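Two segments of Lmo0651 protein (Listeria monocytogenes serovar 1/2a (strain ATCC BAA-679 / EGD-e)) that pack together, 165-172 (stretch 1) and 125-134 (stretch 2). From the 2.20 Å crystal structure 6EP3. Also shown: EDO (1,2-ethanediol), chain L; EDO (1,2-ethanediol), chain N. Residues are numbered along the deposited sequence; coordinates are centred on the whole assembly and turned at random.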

# COMPACT_ATOMS: atom_id res chain seq x y z
N ASP B 165 -16.70 -9.39 -6.59
CA ASP B 165 -17.53 -10.56 -6.35
C ASP B 165 -16.69 -11.80 -6.10
O ASP B 165 -17.20 -12.92 -6.20
CB ASP B 165 -18.48 -10.81 -7.52
CG ASP B 165 -19.48 -9.68 -7.71
OD1 ASP B 165 -19.52 -9.10 -8.82
OD2 ASP B 165 -20.24 -9.39 -6.76
N GLY B 166 -15.41 -11.63 -5.78
CA GLY B 166 -14.52 -12.77 -5.59
C GLY B 166 -14.94 -13.71 -4.48
O GLY B 166 -14.53 -14.88 -4.49
N ILE B 167 -15.76 -13.25 -3.54
CA ILE B 167 -16.23 -14.12 -2.48
C ILE B 167 -17.20 -15.16 -3.02
O ILE B 167 -17.31 -16.27 -2.48
CB ILE B 167 -16.87 -13.29 -1.35
CG1 ILE B 167 -17.17 -14.16 -0.13
CG2 ILE B 167 -18.14 -12.59 -1.84
CD1 ILE B 167 -17.70 -13.39 1.06
N ASN B 168 -17.91 -14.85 -4.12
CA ASN B 168 -18.85 -15.79 -4.70
C ASN B 168 -18.18 -17.10 -5.11
O ASN B 168 -18.82 -18.15 -5.12
CB ASN B 168 -19.55 -15.16 -5.90
CG ASN B 168 -20.45 -14.00 -5.51
OD1 ASN B 168 -20.61 -13.70 -4.32
ND2 ASN B 168 -21.02 -13.32 -6.50
N MET B 169 -16.89 -17.04 -5.44
CA MET B 169 -16.12 -18.24 -5.74
C MET B 169 -16.21 -19.26 -4.62
O MET B 169 -16.30 -20.47 -4.87
CB MET B 169 -14.67 -17.83 -6.00
CG MET B 169 -13.68 -18.95 -6.20
SD MET B 169 -12.01 -18.26 -6.25
CE MET B 169 -12.13 -16.96 -5.04
N PHE B 170 -16.22 -18.79 -3.37
CA PHE B 170 -16.28 -19.68 -2.23
C PHE B 170 -17.70 -20.10 -1.87
O PHE B 170 -17.91 -20.74 -0.83
CB PHE B 170 -15.59 -19.03 -1.03
CG PHE B 170 -14.13 -18.75 -1.26
CD1 PHE B 170 -13.25 -19.79 -1.50
CD2 PHE B 170 -13.65 -17.45 -1.28
CE1 PHE B 170 -11.91 -19.55 -1.72
CE2 PHE B 170 -12.31 -17.20 -1.50
CZ PHE B 170 -11.43 -18.25 -1.72
N LYS B 171 -18.69 -19.78 -2.71
CA LYS B 171 -20.00 -20.41 -2.56
C LYS B 171 -19.93 -21.90 -2.87
O LYS B 171 -20.80 -22.66 -2.43
CB LYS B 171 -21.03 -19.73 -3.46
CG LYS B 171 -21.36 -18.31 -3.05
CD LYS B 171 -22.42 -17.69 -3.95
CE LYS B 171 -22.79 -16.30 -3.47
NZ LYS B 171 -23.73 -15.61 -4.41
N SER B 172 -18.91 -22.33 -3.61
CA SER B 172 -18.70 -23.74 -3.90
C SER B 172 -18.01 -24.41 -2.72
O SER B 172 -16.89 -24.02 -2.34
CB SER B 172 -17.88 -23.92 -5.17
OG SER B 172 -17.19 -25.16 -5.15
C1 EDO L . -7.24 -14.50 -2.18
O1 EDO L . -8.00 -15.62 -2.67
C2 EDO L . -7.96 -13.22 -2.56
O2 EDO L . -9.27 -13.24 -1.99
C1 EDO N . -21.39 -27.01 -4.30
O1 EDO N . -20.83 -26.31 -3.18
C2 EDO N . -20.36 -27.07 -5.42
O2 EDO N . -19.21 -27.79 -4.96
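Stretch 2 (125-134) DLENYFDAHH

A helix can contact a neighbouring segment through aromatic and aliphatic packing with no hydrogen bond between them, and these two stretches of Lmo0651 illustrate the point. Stretch 2 is helical from Leu-126 to His-134 and continues beyond; Asp-125 caps its start, OD1 accepting a weak bond from Asn-128 N at 3.4 Å. Stretch 1 is less regular: Gly-166 to Met-169 adopt helical phi/psi values without the regular bonding pattern. The segments cross obliquely, with the pairing running in reverse order: Ile-167 lies nearest Phe-130 (CA to CA 6.5 Å) and Phe-170 nearest Leu-126 (CA to CA 7.1 Å).

No hydrogen bond crosses the contact, which consists largely of apolar and aromatic contacts. Ile-167 lies over the face of the Phe-130 ring, its CB 3.9 Å from the ring centroid, while its extended t,t side chain brings CD1 to 3.7 Å from Phe-130 CB. Phe-170, chi1 in m, is the hub. Tyr-129 directs its ring edge at the Phe-170 face, CE2 lying 3.5 Å from Phe-170 CD1; Phe-130 meets Phe-170 rim to rim, Phe-130 CE1 lying 3.5 Å from Phe-170 CE2. Toward the start of the helix, Leu-126 CD2 approaches Phe-170 CB at 3.8 Å, and Leu-126 CD1 touches Lys-171 CG at 3.5 Å.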

# COMPACT_ATOMS: atom_id res chain seq x y z
N ASP B 125 -20.43 -20.10 6.69
CA ASP B 125 -20.40 -18.67 6.99
C ASP B 125 -19.46 -18.05 5.98
O ASP B 125 -18.24 -18.06 6.16
CB ASP B 125 -19.95 -18.43 8.43
CG ASP B 125 -20.17 -17.00 8.89
OD1 ASP B 125 -20.19 -16.08 8.03
OD2 ASP B 125 -20.30 -16.79 10.11
N LEU B 126 -20.02 -17.50 4.90
CA LEU B 126 -19.20 -17.11 3.75
C LEU B 126 -18.33 -15.90 4.05
O LEU B 126 -17.14 -15.88 3.71
CB LEU B 126 -20.09 -16.81 2.55
CG LEU B 126 -20.08 -17.81 1.39
CD1 LEU B 126 -20.91 -17.25 0.26
CD2 LEU B 126 -18.66 -18.07 0.94
N GLU B 127 -18.90 -14.87 4.68
CA GLU B 127 -18.13 -13.67 4.99
C GLU B 127 -16.98 -14.00 5.94
O GLU B 127 -15.84 -13.55 5.74
CB GLU B 127 -19.03 -12.59 5.58
CG GLU B 127 -20.01 -11.96 4.59
CD GLU B 127 -21.05 -12.94 4.07
OE1 GLU B 127 -21.37 -13.92 4.78
OE2 GLU B 127 -21.55 -12.72 2.94
N ASN B 128 -17.27 -14.78 6.98
CA ASN B 128 -16.22 -15.13 7.92
C ASN B 128 -15.19 -16.06 7.30
O ASN B 128 -14.01 -15.97 7.63
CB ASN B 128 -16.83 -15.75 9.17
CG ASN B 128 -17.40 -14.71 10.11
OD1 ASN B 128 -16.79 -13.66 10.32
ND2 ASN B 128 -18.56 -14.99 10.68
N TYR B 129 -15.61 -16.92 6.36
CA TYR B 129 -14.64 -17.76 5.66
C TYR B 129 -13.71 -16.93 4.79
O TYR B 129 -12.50 -17.19 4.73
CB TYR B 129 -15.35 -18.82 4.83
CG TYR B 129 -14.39 -19.68 4.04
CD1 TYR B 129 -13.74 -20.75 4.63
CD2 TYR B 129 -14.12 -19.41 2.71
CE1 TYR B 129 -12.85 -21.53 3.91
CE2 TYR B 129 -13.24 -20.17 1.98
CZ TYR B 129 -12.60 -21.23 2.59
OH TYR B 129 -11.72 -21.99 1.85
N PHE B 130 -14.26 -15.95 4.07
CA PHE B 130 -13.43 -15.03 3.29
C PHE B 130 -12.43 -14.30 4.19
O PHE B 130 -11.23 -14.24 3.89
CB PHE B 130 -14.33 -14.03 2.56
CG PHE B 130 -13.74 -13.49 1.27
CD1 PHE B 130 -13.01 -14.30 0.42
CD2 PHE B 130 -13.96 -12.17 0.90
CE1 PHE B 130 -12.49 -13.81 -0.76
CE2 PHE B 130 -13.44 -11.67 -0.28
CZ PHE B 130 -12.70 -12.49 -1.12
N ASP B 131 -12.92 -13.77 5.31
CA ASP B 131 -12.04 -13.07 6.25
C ASP B 131 -10.95 -14.00 6.79
O ASP B 131 -9.80 -13.60 6.94
CB ASP B 131 -12.85 -12.50 7.40
CG ASP B 131 -13.74 -11.35 6.97
OD1 ASP B 131 -13.56 -10.83 5.85
OD2 ASP B 131 -14.64 -10.97 7.76
N ALA B 132 -11.31 -15.26 7.07
CA ALA B 132 -10.34 -16.21 7.63
C ALA B 132 -9.29 -16.60 6.61
O ALA B 132 -8.11 -16.75 6.95
CB ALA B 132 -11.08 -17.44 8.17
N HIS B 133 -9.70 -16.80 5.36
CA HIS B 133 -8.76 -17.01 4.27
C HIS B 133 -7.79 -15.84 4.16
O HIS B 133 -6.56 -16.03 4.02
CB HIS B 133 -9.55 -17.21 2.97
CG HIS B 133 -8.71 -17.32 1.74
ND1 HIS B 133 -7.66 -18.20 1.62
CD2 HIS B 133 -8.79 -16.67 0.55
CE1 HIS B 133 -7.12 -18.08 0.42
NE2 HIS B 133 -7.79 -17.15 -0.24
N HIS B 134 -8.31 -14.62 4.25
CA HIS B 134 -7.46 -13.43 4.20
C HIS B 134 -6.50 -13.39 5.38
O HIS B 134 -5.34 -13.00 5.23
CB HIS B 134 -8.32 -12.18 4.15
CG HIS B 134 -9.10 -12.03 2.88
ND1 HIS B 134 -10.10 -11.09 2.73
CD2 HIS B 134 -9.03 -12.70 1.71
CE1 HIS B 134 -10.61 -11.19 1.51
NE2 HIS B 134 -9.98 -12.16 0.87